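Local coordinates for protein beta-galactosidase (Trichoderma reesei, PDB 3OG2) that probably hydrolyses beta-D-galactosides, releasing their terminal non-reducing beta-D-galactose residues, at residues I42-H48 and F319-F325; V73-V77 and L97-F101; I884-A888 and W955-L960; K661-V665 and S872-L876. Where two conformers were deposited one is given. Numbering follows the deposited sequence.

Interaction 1 (I42-H48 and F319-F325); sequences IFSGEVH and FNIYMTF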
loop_
_atom_site.group_PDB
_atom_site.type_symbol
_atom_site.label_atom_id
_atom_site.label_comp_id
_atom_site.label_asym_id
_atom_site.label_seq_id
_atom_site.Cartn_x
_atom_site.Cartn_y
_atom_site.Cartn_z
ATOM N N ILE A 42 4.918 -14.950 -11.472
ATOM C CA ILE A 42 3.950 -13.977 -10.936
ATOM C C ILE A 42 4.739 -12.934 -10.147
ATOM O O ILE A 42 5.427 -13.250 -9.162
ATOM C CB ILE A 42 2.921 -14.679 -10.048
ATOM C CG1 ILE A 42 2.052 -15.648 -10.862
ATOM C CG2 ILE A 42 2.108 -13.652 -9.260
ATOM C CD1 ILE A 42 1.208 -14.922 -11.911
ATOM N N PHE A 43 4.664 -11.708 -10.607
ATOM C CA PHE A 43 5.355 -10.579 -9.948
ATOM C C PHE A 43 4.223 -9.603 -9.676
ATOM O O PHE A 43 3.623 -9.073 -10.619
ATOM C CB PHE A 43 6.453 -10.018 -10.843
ATOM C CG PHE A 43 7.591 -9.327 -10.061
ATOM C CD1 PHE A 43 7.536 -8.977 -8.715
ATOM C CD2 PHE A 43 8.754 -9.023 -10.766
ATOM C CE1 PHE A 43 8.592 -8.327 -8.061
ATOM C CE2 PHE A 43 9.811 -8.386 -10.107
ATOM C CZ PHE A 43 9.756 -8.029 -8.775
ATOM N N SER A 44 3.907 -9.407 -8.410
ATOM C CA SER A 44 2.682 -8.774 -7.930
ATOM C C SER A 44 2.960 -7.612 -7.025
ATOM O O SER A 44 3.987 -7.638 -6.330
ATOM C CB SER A 44 1.906 -9.880 -7.172
ATOM O OG SER A 44 0.685 -9.352 -6.641
ATOM N N GLY A 45 2.036 -6.674 -7.017
ATOM C CA GLY A 45 2.141 -5.546 -6.102
ATOM C C GLY A 45 0.905 -5.480 -5.213
ATOM O O GLY A 45 -0.203 -5.647 -5.741
ATOM N N GLU A 46 1.034 -5.124 -3.972
ATOM C CA GLU A 46 -0.101 -5.017 -3.078
ATOM C C GLU A 46 -0.772 -3.632 -3.201
ATOM O O GLU A 46 -0.068 -2.612 -3.139
ATOM C CB GLU A 46 0.355 -5.172 -1.612
ATOM C CG GLU A 46 -0.819 -5.345 -0.683
ATOM C CD GLU A 46 -1.323 -6.749 -0.486
ATOM O OE1 GLU A 46 -0.783 -7.732 -1.077
ATOM O OE2 GLU A 46 -2.314 -6.910 0.293
ATOM N N VAL A 47 -2.096 -3.667 -3.352
ATOM C CA VAL A 47 -2.961 -2.472 -3.443
ATOM C C VAL A 47 -4.225 -2.764 -2.652
ATOM O O VAL A 47 -4.778 -3.839 -2.826
ATOM C CB VAL A 47 -3.334 -2.155 -4.894
ATOM C CG1 VAL A 47 -4.310 -0.964 -4.964
ATOM C CG2 VAL A 47 -2.094 -1.904 -5.750
ATOM N N HIS A 48 -4.666 -1.828 -1.829
ATOM C CA HIS A 48 -5.865 -2.093 -1.009
ATOM C C HIS A 48 -6.971 -1.188 -1.489
ATOM O O HIS A 48 -6.888 0.018 -1.325
ATOM C CB HIS A 48 -5.601 -1.816 0.460
ATOM C CG HIS A 48 -4.581 -2.790 1.013
ATOM N ND1 HIS A 48 -3.959 -2.610 2.192
ATOM C CD2 HIS A 48 -4.165 -3.970 0.461
ATOM C CE1 HIS A 48 -3.134 -3.666 2.361
ATOM N NE2 HIS A 48 -3.234 -4.494 1.330
ATOM N N PHE A 319 5.758 -13.732 -6.346
ATOM C CA PHE A 319 6.497 -12.737 -5.550
ATOM C C PHE A 319 5.653 -11.496 -5.467
ATOM O O PHE A 319 5.450 -10.826 -6.501
ATOM C CB PHE A 319 7.827 -12.497 -6.289
ATOM C CG PHE A 319 8.836 -11.596 -5.573
ATOM C CD1 PHE A 319 8.862 -11.376 -4.202
ATOM C CD2 PHE A 319 9.801 -11.013 -6.377
ATOM C CE1 PHE A 319 9.863 -10.593 -3.614
ATOM C CE2 PHE A 319 10.785 -10.210 -5.790
ATOM C CZ PHE A 319 10.821 -10.012 -4.443
ATOM N N ASN A 320 5.157 -11.132 -4.274
ATOM C CA ASN A 320 4.283 -9.980 -4.115
ATOM C C ASN A 320 4.915 -8.977 -3.162
ATOM O O ASN A 320 5.386 -9.352 -2.090
ATOM C CB ASN A 320 2.930 -10.426 -3.578
ATOM C CG ASN A 320 1.994 -9.250 -3.302
ATOM O OD1 ASN A 320 1.682 -8.461 -4.210
ATOM N ND2 ASN A 320 1.542 -9.088 -2.076
ATOM N N ILE A 321 4.922 -7.726 -3.603
ATOM C CA ILE A 321 5.556 -6.640 -2.859
ATOM C C ILE A 321 4.541 -5.868 -2.045
ATOM O O ILE A 321 3.619 -5.245 -2.575
ATOM C CB ILE A 321 6.269 -5.672 -3.845
ATOM C CG1 ILE A 321 7.301 -6.404 -4.744
ATOM C CG2 ILE A 321 6.911 -4.487 -3.094
ATOM C CD1 ILE A 321 8.270 -7.286 -3.938
ATOM N N TYR A 322 4.673 -5.967 -0.687
ATOM C CA TYR A 322 3.723 -5.359 0.258
ATOM C C TYR A 322 4.438 -4.140 0.826
ATOM O O TYR A 322 5.424 -4.378 1.564
ATOM C CB TYR A 322 3.368 -6.398 1.346
ATOM C CG TYR A 322 2.282 -5.867 2.262
ATOM C CD1 TYR A 322 2.497 -4.858 3.202
ATOM C CD2 TYR A 322 0.970 -6.365 2.197
ATOM C CE1 TYR A 322 1.522 -4.382 4.017
ATOM C CE2 TYR A 322 -0.058 -5.901 3.010
ATOM C CZ TYR A 322 0.227 -4.906 3.914
ATOM O OH TYR A 322 -0.778 -4.395 4.700
ATOM N N MET A 323 3.973 -2.910 0.717
ATOM C CA MET A 323 2.954 -2.430 -0.224
ATOM C C MET A 323 3.640 -1.992 -1.532
ATOM O O MET A 323 4.825 -1.620 -1.520
ATOM C CB MET A 323 2.274 -1.183 0.336
ATOM C CG MET A 323 1.460 -1.429 1.628
ATOM S SD MET A 323 0.153 -2.651 1.425
ATOM C CE MET A 323 -0.998 -1.765 0.370
ATOM N N THR A 324 2.878 -1.967 -2.613
ATOM C CA THR A 324 3.325 -1.286 -3.832
ATOM C C THR A 324 2.673 0.082 -3.944
ATOM O O THR A 324 3.361 1.038 -4.274
ATOM C CB THR A 324 3.078 -2.190 -5.040
ATOM O OG1 THR A 324 3.931 -3.364 -4.885
ATOM C CG2 THR A 324 3.484 -1.536 -6.343
ATOM N N PHE A 325 1.392 0.188 -3.642
ATOM C CA PHE A 325 0.725 1.474 -3.471
ATOM C C PHE A 325 -0.016 1.376 -2.129
ATOM O O PHE A 325 -0.856 0.457 -2.013
ATOM C CB PHE A 325 -0.242 1.786 -4.625
ATOM C CG PHE A 325 -1.162 2.953 -4.246
ATOM C CD1 PHE A 325 -0.673 4.243 -4.162
ATOM C CD2 PHE A 325 -2.514 2.687 -3.980
ATOM C CE1 PHE A 325 -1.527 5.290 -3.805
ATOM C CE2 PHE A 325 -3.345 3.743 -3.629
ATOM C CZ PHE A 325 -2.853 5.035 -3.557
HETATM O O HOH W 1 -3.384 0.539 -1.145
#
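A TIM barrel must close by pairing its first strand with its last, and Ile42-His48 with Phe319-Phe325 illustrates how. The strands run parallel, their axes 4.4 Å apart at closest approach. Phe319 N donates to Ile42 O (2.9 Å), Ser44 N to Phe319 O (2.8 Å), Ile321 N to Ser44 O (2.9 Å) and Glu46 N to Ile321 O (2.9 Å). On the face bearing Phe43 and Phe319, the two rings lie nearly parallel but slid past one another, with Phe43 CE1 3.4 Å from Phe319 CD2, and Ile321 fits against the edge of the Phe43 ring. Further along, Gly45 leaves a hollow that the Thr324 hydroxyl fills, its OG1 3.1 Å from Gly45 CA; a side chain there would collide with it. Glu46 O receives both Thr324 N (3.1 Å) and Phe325 N (3.2 Å) as the chain turns away. On the face opposite Phe43 and Phe319, Ser44 OG donates to Asn320 OD1 (2.8 Å) and Asn320 ND2 to Glu46 OE1 (2.9 Å). His48 NE2 meets Glu46 OE2 at 2.8 Å; this carboxylate also reaches Ser74 and Arg114. Beyond a cis peptide, Met323 becomes a knob whose CE sits over the His48 ring face, 3.5 Å from its centroid. Such linked polar groups imply that on its inner side this strand pair is held by buried charge and hydrogen bonds, next to galactose-binding Tyr76, while the outer face relies on apolar fit.

Interaction 2 (V73-V77 and L97-F101); sequences VSFYV and LEPFF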
loop_
_atom_site.group_PDB
_atom_site.type_symbol
_atom_site.label_atom_id
_atom_site.label_comp_id
_atom_site.label_asym_id
_atom_site.label_seq_id
_atom_site.Cartn_x
_atom_site.Cartn_y
_atom_site.Cartn_z
ATOM N N VAL A 73 -1.775 -7.995 -9.109
ATOM C CA VAL A 73 -1.973 -7.195 -7.906
ATOM C C VAL A 73 -2.612 -8.113 -6.860
ATOM O O VAL A 73 -3.515 -8.892 -7.170
ATOM C CB VAL A 73 -2.844 -5.960 -8.211
ATOM C CG1 VAL A 73 -3.505 -5.367 -6.964
ATOM C CG2 VAL A 73 -1.909 -4.918 -8.874
ATOM N N SER A 74 -2.137 -7.930 -5.629
ATOM C CA SER A 74 -2.717 -8.587 -4.465
ATOM C C SER A 74 -3.485 -7.582 -3.636
ATOM O O SER A 74 -2.995 -6.481 -3.447
ATOM C CB SER A 74 -1.534 -9.166 -3.664
ATOM O OG SER A 74 -1.965 -9.691 -2.413
ATOM N N PHE A 75 -4.689 -7.971 -3.168
ATOM C CA PHE A 75 -5.490 -6.998 -2.437
ATOM C C PHE A 75 -6.176 -7.645 -1.254
ATOM O O PHE A 75 -6.604 -8.799 -1.318
ATOM C CB PHE A 75 -6.531 -6.344 -3.330
ATOM C CG PHE A 75 -7.649 -7.258 -3.829
ATOM C CD1 PHE A 75 -7.480 -8.117 -4.921
ATOM C CD2 PHE A 75 -8.882 -7.255 -3.165
ATOM C CE1 PHE A 75 -8.542 -8.928 -5.354
ATOM C CE2 PHE A 75 -9.935 -8.053 -3.619
ATOM C CZ PHE A 75 -9.762 -8.886 -4.708
ATOM N N TYR A 76 -6.327 -6.856 -0.194
ATOM C CA TYR A 76 -7.170 -7.218 0.935
ATOM C C TYR A 76 -8.572 -6.669 0.701
ATOM O O TYR A 76 -8.751 -5.655 -0.015
ATOM C CB TYR A 76 -6.618 -6.621 2.234
ATOM C CG TYR A 76 -5.471 -7.371 2.878
ATOM C CD1 TYR A 76 -5.445 -8.776 3.012
ATOM C CD2 TYR A 76 -4.440 -6.605 3.444
ATOM C CE1 TYR A 76 -4.358 -9.393 3.664
ATOM C CE2 TYR A 76 -3.379 -7.225 4.086
ATOM C CZ TYR A 76 -3.354 -8.608 4.187
ATOM O OH TYR A 76 -2.272 -9.166 4.815
ATOM N N VAL A 77 -9.523 -7.281 1.411
ATOM C CA VAL A 77 -10.854 -6.687 1.621
ATOM C C VAL A 77 -11.018 -6.493 3.114
ATOM O O VAL A 77 -10.631 -7.408 3.882
ATOM C CB VAL A 77 -11.979 -7.571 1.071
ATOM C CG1 VAL A 77 -13.312 -6.852 1.265
ATOM C CG2 VAL A 77 -11.733 -7.962 -0.372
ATOM N N LEU A 97 -16.169 -3.718 -5.208
ATOM C CA LEU A 97 -14.955 -4.147 -5.871
ATOM C C LEU A 97 -15.071 -4.141 -7.374
ATOM O O LEU A 97 -14.088 -4.348 -8.090
ATOM C CB LEU A 97 -14.643 -5.588 -5.427
ATOM C CG LEU A 97 -14.113 -5.717 -4.000
ATOM C CD1 LEU A 97 -13.911 -7.160 -3.611
ATOM C CD2 LEU A 97 -12.786 -4.957 -3.859
ATOM N N GLU A 98 -16.270 -3.942 -7.912
ATOM C CA GLU A 98 -16.418 -4.089 -9.356
ATOM C C GLU A 98 -15.539 -3.111 -10.135
ATOM O O GLU A 98 -14.907 -3.545 -11.117
ATOM C CB GLU A 98 -17.895 -3.990 -9.751
ATOM C CG GLU A 98 -18.738 -5.068 -9.096
ATOM C CD GLU A 98 -18.199 -6.478 -9.129
ATOM O OE1 GLU A 98 -17.766 -6.936 -10.204
ATOM O OE2 GLU A 98 -18.198 -7.132 -8.065
ATOM N N PRO A 99 -15.408 -1.841 -9.751
ATOM C CA PRO A 99 -14.469 -0.992 -10.520
ATOM C C PRO A 99 -13.019 -1.413 -10.411
ATOM O O PRO A 99 -12.208 -1.164 -11.292
ATOM C CB PRO A 99 -14.650 0.391 -9.865
ATOM C CG PRO A 99 -16.065 0.335 -9.296
ATOM C CD PRO A 99 -16.098 -1.063 -8.698
ATOM N N PHE A 100 -12.653 -2.056 -9.312
ATOM C CA PHE A 100 -11.315 -2.563 -9.095
ATOM C C PHE A 100 -11.099 -3.740 -10.064
ATOM O O PHE A 100 -10.072 -3.767 -10.770
ATOM C CB PHE A 100 -11.157 -2.957 -7.631
ATOM C CG PHE A 100 -9.728 -3.256 -7.202
ATOM C CD1 PHE A 100 -8.882 -2.200 -6.974
ATOM C CD2 PHE A 100 -9.287 -4.550 -6.970
ATOM C CE1 PHE A 100 -7.618 -2.413 -6.467
ATOM C CE2 PHE A 100 -7.991 -4.780 -6.497
ATOM C CZ PHE A 100 -7.136 -3.704 -6.260
ATOM N N PHE A 101 -12.038 -4.693 -10.103
ATOM C CA PHE A 101 -11.929 -5.788 -11.075
ATOM C C PHE A 101 -11.879 -5.300 -12.519
ATOM O O PHE A 101 -11.099 -5.799 -13.328
ATOM C CB PHE A 101 -13.088 -6.754 -10.908
ATOM C CG PHE A 101 -13.213 -7.453 -9.556
ATOM C CD1 PHE A 101 -12.097 -7.807 -8.803
ATOM C CD2 PHE A 101 -14.474 -7.750 -9.041
ATOM C CE1 PHE A 101 -12.202 -8.434 -7.575
ATOM C CE2 PHE A 101 -14.585 -8.413 -7.794
ATOM C CZ PHE A 101 -13.444 -8.754 -7.080
#
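Between a barrel strand and the helix that follows it, a beta/alpha barrel commonly inserts a layer of apolar side chains, and Val73-Val77 with Leu97-Phe101 is a compact example. Helix 98-107 links strand 72-76 to its parallel neighbour 110-116, making a beta-alpha-beta crossover. Leu97 comes first: its CD1 touches Val77 CG2 at 4.0 Å and Phe75 CE2 at 4.1 Å, while its carbonyl O accepts a hydrogen bond from Phe101 N (2.9 Å), so the residue serves both the packing and the helical hydrogen bonding. Glu98 and Pro99 lie on the side remote from the strand. Phe100 then brings the chain back inward. The edge of its ring meets the face of Phe75 in a T-shaped stack, with centroids 5.2 Å apart, planes at 64°, and Phe100 CE2 3.7 Å from Phe75 CG; its CZ also reaches Val73 CG1 at 4.1 Å. Tyr58 and Phe62 extend this aromatic cluster. Last, Phe101 presents its ring edge to Phe75, CE1 lying 3.8 Å from Phe75 CZ. Phe75 is thus met by all three contacting residues of the helical segment. Ser74 and Tyr76 alternate to the barrel interior, where Tyr76 is a galactose-binding residue. The wholly apolar chemistry of the other side implies that the helix is held by shape and by exclusion of water, leaving polar groups to the inner face.

Interaction 3 (I884-A888 and W955-L960); sequences IAFYA and WIGVAL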
loop_
_atom_site.group_PDB
_atom_site.type_symbol
_atom_site.label_atom_id
_atom_site.label_comp_id
_atom_site.label_asym_id
_atom_site.label_seq_id
_atom_site.Cartn_x
_atom_site.Cartn_y
_atom_site.Cartn_z
ATOM N N ILE A 884 -13.832 22.091 22.099
ATOM C CA ILE A 884 -13.788 21.510 20.753
ATOM C C ILE A 884 -14.636 22.387 19.855
ATOM O O ILE A 884 -15.834 22.626 20.140
ATOM C CB ILE A 884 -14.295 20.038 20.698
ATOM C CG1 ILE A 884 -13.626 19.176 21.762
ATOM C CG2 ILE A 884 -14.077 19.494 19.278
ATOM C CD1 ILE A 884 -14.064 17.735 21.784
ATOM N N ALA A 885 -14.045 22.873 18.768
ATOM C CA ALA A 885 -14.782 23.669 17.798
ATOM C C ALA A 885 -14.676 23.037 16.424
ATOM O O ALA A 885 -13.706 22.349 16.163
ATOM C CB ALA A 885 -14.175 25.058 17.663
ATOM N N PHE A 886 -15.647 23.251 15.572
ATOM C CA PHE A 886 -15.532 22.752 14.219
ATOM C C PHE A 886 -15.637 23.941 13.254
ATOM O O PHE A 886 -16.490 24.806 13.450
ATOM C CB PHE A 886 -16.651 21.722 13.950
ATOM C CG PHE A 886 -16.644 21.262 12.503
ATOM C CD1 PHE A 886 -15.586 20.535 11.987
ATOM C CD2 PHE A 886 -17.720 21.552 11.668
ATOM C CE1 PHE A 886 -15.588 20.104 10.668
ATOM C CE2 PHE A 886 -17.711 21.149 10.332
ATOM C CZ PHE A 886 -16.638 20.405 9.810
ATOM N N TYR A 887 -14.780 23.924 12.267
ATOM C CA TYR A 887 -14.648 24.980 11.283
ATOM C C TYR A 887 -14.936 24.448 9.893
ATOM O O TYR A 887 -14.414 23.398 9.513
ATOM C CB TYR A 887 -13.243 25.542 11.312
ATOM C CG TYR A 887 -12.856 26.150 12.655
ATOM C CD1 TYR A 887 -12.219 25.416 13.645
ATOM C CD2 TYR A 887 -13.163 27.491 12.895
ATOM C CE1 TYR A 887 -11.896 26.012 14.843
ATOM C CE2 TYR A 887 -12.829 28.089 14.096
ATOM C CZ TYR A 887 -12.181 27.348 15.078
ATOM O OH TYR A 887 -11.834 27.891 16.290
ATOM N N ALA A 888 -15.724 25.176 9.110
ATOM C CA ALA A 888 -16.038 24.747 7.759
ATOM C C ALA A 888 -15.840 25.910 6.779
ATOM O O ALA A 888 -16.121 27.058 7.115
ATOM C CB ALA A 888 -17.473 24.241 7.608
ATOM N N TRP A 955 -16.057 21.447 0.129
ATOM C CA TRP A 955 -16.255 21.870 1.533
ATOM C C TRP A 955 -15.126 21.262 2.329
ATOM O O TRP A 955 -14.918 20.024 2.232
ATOM C CB TRP A 955 -17.619 21.327 1.990
ATOM C CG TRP A 955 -18.610 22.387 1.511
ATOM C CD1 TRP A 955 -19.315 22.312 0.325
ATOM C CD2 TRP A 955 -18.934 23.620 2.160
ATOM N NE1 TRP A 955 -20.077 23.448 0.238
ATOM C CE2 TRP A 955 -19.873 24.261 1.332
ATOM C CE3 TRP A 955 -18.556 24.262 3.348
ATOM C CZ2 TRP A 955 -20.430 25.510 1.670
ATOM C CZ3 TRP A 955 -19.105 25.506 3.693
ATOM C CH2 TRP A 955 -20.049 26.128 2.842
ATOM N N ILE A 956 -14.402 22.079 3.070
ATOM C CA ILE A 956 -13.286 21.664 3.905
ATOM C C ILE A 956 -13.615 21.902 5.375
ATOM O O ILE A 956 -14.115 22.965 5.743
ATOM C CB ILE A 956 -11.988 22.408 3.546
ATOM C CG1 ILE A 956 -11.419 22.045 2.172
ATOM C CG2 ILE A 956 -10.940 22.206 4.630
ATOM C CD1 ILE A 956 -11.119 20.572 2.005
ATOM N N GLY A 957 -13.341 20.905 6.210
ATOM C CA GLY A 957 -13.691 20.976 7.610
ATOM C C GLY A 957 -12.476 20.738 8.451
ATOM O O GLY A 957 -11.644 19.866 8.141
ATOM N N VAL A 958 -12.351 21.477 9.549
ATOM C CA VAL A 958 -11.298 21.249 10.513
ATOM C C VAL A 958 -11.939 21.261 11.911
ATOM O O VAL A 958 -12.481 22.279 12.346
ATOM C CB VAL A 958 -10.219 22.325 10.423
ATOM C CG1 VAL A 958 -9.135 22.103 11.485
ATOM C CG2 VAL A 958 -9.622 22.386 9.039
ATOM N N ALA A 959 -11.835 20.129 12.624
ATOM C CA ALA A 959 -12.204 20.074 14.039
ATOM C C ALA A 959 -10.951 20.427 14.826
ATOM O O ALA A 959 -9.896 19.966 14.478
ATOM C CB ALA A 959 -12.747 18.695 14.446
ATOM N N LEU A 960 -11.149 21.220 15.870
ATOM C CA LEU A 960 -10.042 21.651 16.730
ATOM C C LEU A 960 -10.414 21.307 18.160
ATOM O O LEU A 960 -11.368 21.892 18.690
ATOM C CB LEU A 960 -9.832 23.170 16.547
ATOM C CG LEU A 960 -8.837 23.816 17.511
ATOM C CD1 LEU A 960 -7.466 23.230 17.247
ATOM C CD2 LEU A 960 -8.873 25.326 17.355
#
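Four short backbone hydrogen bonds join Ile884-Ala888 to Trp955-Leu960, giving a textbook antiparallel pairing inside an all-beta domain of the galactose-binding-like clan. Ala885 and Leu960 bond in both directions, Ala885 N to Leu960 O at 2.9 Å and Leu960 N to Ala885 O at 2.8 Å. Tyr887 and Val958 do the same, Tyr887 N to Val958 O and Val958 N to Tyr887 O, both at 2.8 Å. Between and beyond these hydrogen-bonded pairs fall the non-hydrogen-bonded ones, Phe886 with Ala959 and Ala888 with Gly957, whose CA atoms come nearer, 4.3 and 4.4 Å apart. Weaker CA-H...O contacts add to the pairing, such as Ile884 CA to Leu960 O and Gly957 CA to Tyr887 O, each at 3.2 Å. The two strands sit inside a five-stranded sheet, flanked by strands 663-666 and 917-923. Working outward to the side chains, one face carries Ala885, Tyr887, Val958 and Leu960, and there Tyr887 CE1 rests 3.9 Å from Leu960 CB across the diagonal. Loop residues Pro875 and Ile879 lie against Tyr887. The other face carries Phe886, Ala888 and Ala959, and Phe886 stacks on Phe847. Trp955 turns its ring edge to Ala888, CE3 being 4.4 Å from Ala888 CB. Gly957 leaves room for the Phe886 ring, whose CE1 lies 3.7 Å from Gly957 CA, where a beta-carbon would collide with Phe886 CZ.

Interaction 4 (K661-V665 and S872-L876); sequences KWYKV and SSSPL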
loop_
_atom_site.group_PDB
_atom_site.type_symbol
_atom_site.label_atom_id
_atom_site.label_comp_id
_atom_site.label_asym_id
_atom_site.label_seq_id
_atom_site.Cartn_x
_atom_site.Cartn_y
_atom_site.Cartn_z
ATOM N N LYS A 661 -13.591 31.915 3.575
ATOM C CA LYS A 661 -14.592 32.434 4.532
ATOM C C LYS A 661 -14.944 31.300 5.492
ATOM O O LYS A 661 -15.738 30.390 5.174
ATOM C CB LYS A 661 -15.809 32.943 3.773
ATOM C CG LYS A 661 -16.806 33.598 4.674
ATOM C CD LYS A 661 -17.939 34.277 3.908
ATOM C CE LYS A 661 -18.852 34.958 4.921
ATOM N NZ LYS A 661 -20.213 35.204 4.403
ATOM N N TRP A 662 -14.314 31.285 6.640
ATOM C CA TRP A 662 -14.466 30.223 7.629
ATOM C C TRP A 662 -15.695 30.464 8.523
ATOM O O TRP A 662 -15.928 31.577 8.965
ATOM C CB TRP A 662 -13.248 30.118 8.550
ATOM C CG TRP A 662 -12.072 29.512 7.818
ATOM C CD1 TRP A 662 -11.036 30.192 7.250
ATOM C CD2 TRP A 662 -11.820 28.124 7.574
ATOM N NE1 TRP A 662 -10.145 29.313 6.665
ATOM C CE2 TRP A 662 -10.601 28.018 6.846
ATOM C CE3 TRP A 662 -12.527 26.958 7.902
ATOM C CZ2 TRP A 662 -10.074 26.787 6.454
ATOM C CZ3 TRP A 662 -12.015 25.733 7.522
ATOM C CH2 TRP A 662 -10.811 25.638 6.811
ATOM N N TYR A 663 -16.415 29.380 8.781
ATOM C CA TYR A 663 -17.547 29.375 9.681
ATOM C C TYR A 663 -17.203 28.462 10.843
ATOM O O TYR A 663 -16.567 27.446 10.636
ATOM C CB TYR A 663 -18.803 28.846 8.975
ATOM C CG TYR A 663 -19.341 29.843 7.968
ATOM C CD1 TYR A 663 -18.874 29.952 6.657
ATOM C CD2 TYR A 663 -20.364 30.711 8.348
ATOM C CE1 TYR A 663 -19.432 30.899 5.793
ATOM C CE2 TYR A 663 -20.914 31.642 7.496
ATOM C CZ TYR A 663 -20.434 31.718 6.218
ATOM O OH TYR A 663 -21.007 32.676 5.411
ATOM N N LYS A 664 -17.697 28.799 12.030
ATOM C CA LYS A 664 -17.382 28.016 13.227
ATOM C C LYS A 664 -18.634 27.556 13.948
ATOM O O LYS A 664 -19.615 28.310 14.004
ATOM C CB LYS A 664 -16.548 28.913 14.147
ATOM C CG LYS A 664 -16.196 28.313 15.508
ATOM C CD LYS A 664 -15.563 29.370 16.403
ATOM C CE LYS A 664 -15.161 28.803 17.746
ATOM N NZ LYS A 664 -15.269 29.767 18.874
ATOM N N VAL A 665 -18.551 26.374 14.556
ATOM C CA VAL A 665 -19.618 25.916 15.447
ATOM C C VAL A 665 -18.969 25.288 16.681
ATOM O O VAL A 665 -17.966 24.583 16.561
ATOM C CB VAL A 665 -20.609 24.999 14.717
ATOM C CG1 VAL A 665 -19.989 23.688 14.260
ATOM C CG2 VAL A 665 -21.812 24.682 15.626
ATOM N N SER A 872 -13.486 36.053 15.735
ATOM C CA SER A 872 -13.000 35.253 14.614
ATOM C C SER A 872 -13.603 33.872 14.546
ATOM O O SER A 872 -13.729 33.202 15.554
ATOM C CB SER A 872 -11.484 35.042 14.676
ATOM O OG SER A 872 -11.145 34.072 13.683
ATOM N N SER A 873 -13.930 33.442 13.354
ATOM C CA SER A 873 -14.445 32.100 13.149
ATOM C C SER A 873 -13.453 31.272 12.364
ATOM O O SER A 873 -13.838 30.328 11.708
ATOM C CB SER A 873 -15.793 32.162 12.421
ATOM O OG SER A 873 -15.627 32.963 11.255
ATOM N N SER A 874 -12.182 31.592 12.390
ATOM C CA SER A 874 -11.171 30.816 11.672
ATOM C C SER A 874 -10.376 29.875 12.557
ATOM O O SER A 874 -10.043 30.242 13.707
ATOM C CB SER A 874 -10.165 31.859 11.099
ATOM O OG SER A 874 -9.106 31.070 10.554
ATOM N N PRO A 875 -10.012 28.711 12.058
ATOM C CA PRO A 875 -9.179 27.783 12.859
ATOM C C PRO A 875 -7.800 28.386 13.128
ATOM O O PRO A 875 -7.132 27.972 14.090
ATOM C CB PRO A 875 -9.066 26.543 11.978
ATOM C CG PRO A 875 -9.295 27.076 10.578
ATOM C CD PRO A 875 -10.332 28.174 10.738
ATOM N N LEU A 876 -7.372 29.362 12.325
ATOM C CA LEU A 876 -6.091 30.011 12.572
ATOM C C LEU A 876 -6.117 30.866 13.835
ATOM O O LEU A 876 -5.031 31.152 14.398
ATOM C CB LEU A 876 -5.700 30.917 11.405
ATOM C CG LEU A 876 -5.203 30.231 10.117
ATOM C CD1 LEU A 876 -4.016 29.321 10.368
ATOM C CD2 LEU A 876 -6.274 29.441 9.401
#
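Two consecutive ST turns shape the serine-rich loop Ser872-Leu876 that lies against Lys661-Val665. Ser872 OG accepts from Ser874 N (3.0 Å), and Ser874 OG from Leu876 N (3.0 Å), while Asp877 also bonds to the Ser872 hydroxyl. Held in this form, the loop directs Ser873 and Pro875 at the opposing segment. Ser873 OG donates to Trp662 O at 2.7 Å, the sole hydrogen bond between the segments, and the same hydroxyl also engages the backbone N of Gly865. Pro875 covers one face of the indole in a CH-pi contact: its CD lies 3.7 Å from the centroid of the five-membered ring of Trp662 and 3.5 Å from Trp662 CD2. In the fold, strand 663-666 is an outermost strand of the five-stranded antiparallel sheet in an all-beta domain, and its one neighbour in that sheet is strand 883-894, so the contact illustrates how a loop can cover the margin of a sheet by side-chain packing. Trp662 extends over the sheet to Tyr887, Ala889, Ile956 and Val958, with NE1 bonded to Leu657 O, and Pro875 meets Tyr887 as well. Lys664 adds aliphatic packing, its CB 3.8 Å from Ser873 CB, though the end of its chain leads away. Across the strand, where the side chains of Lys661 and Tyr663 point away from the loop, Lys661 NZ donates to Tyr663 OH at 2.8 Å.

How the interactions relate
The four contacts form two pairs, set in separate parts of the chain. Interactions 1 and 2 are fully buried in the barrel and share a sheet, strands 38-47 and 72-76 being neighbours; Glu46 OE1 and Ser74 OG, 2.6 Å apart, join them directly. Their chemistry divides by layer: strand pairing and charged groups around the barrel interior, purely apolar packing under the helix. The centres of interactions 3 and 4 lie about 33 to 43 Å from those of interactions 1 and 2; the two meet along strand 883-894, where Phe886 O and Val665 N are 2.8 Å apart. Interaction 3 is buried main-chain pairing; interaction 4, only partly buried, relies on one hydroxyl and a proline-tryptophan contact.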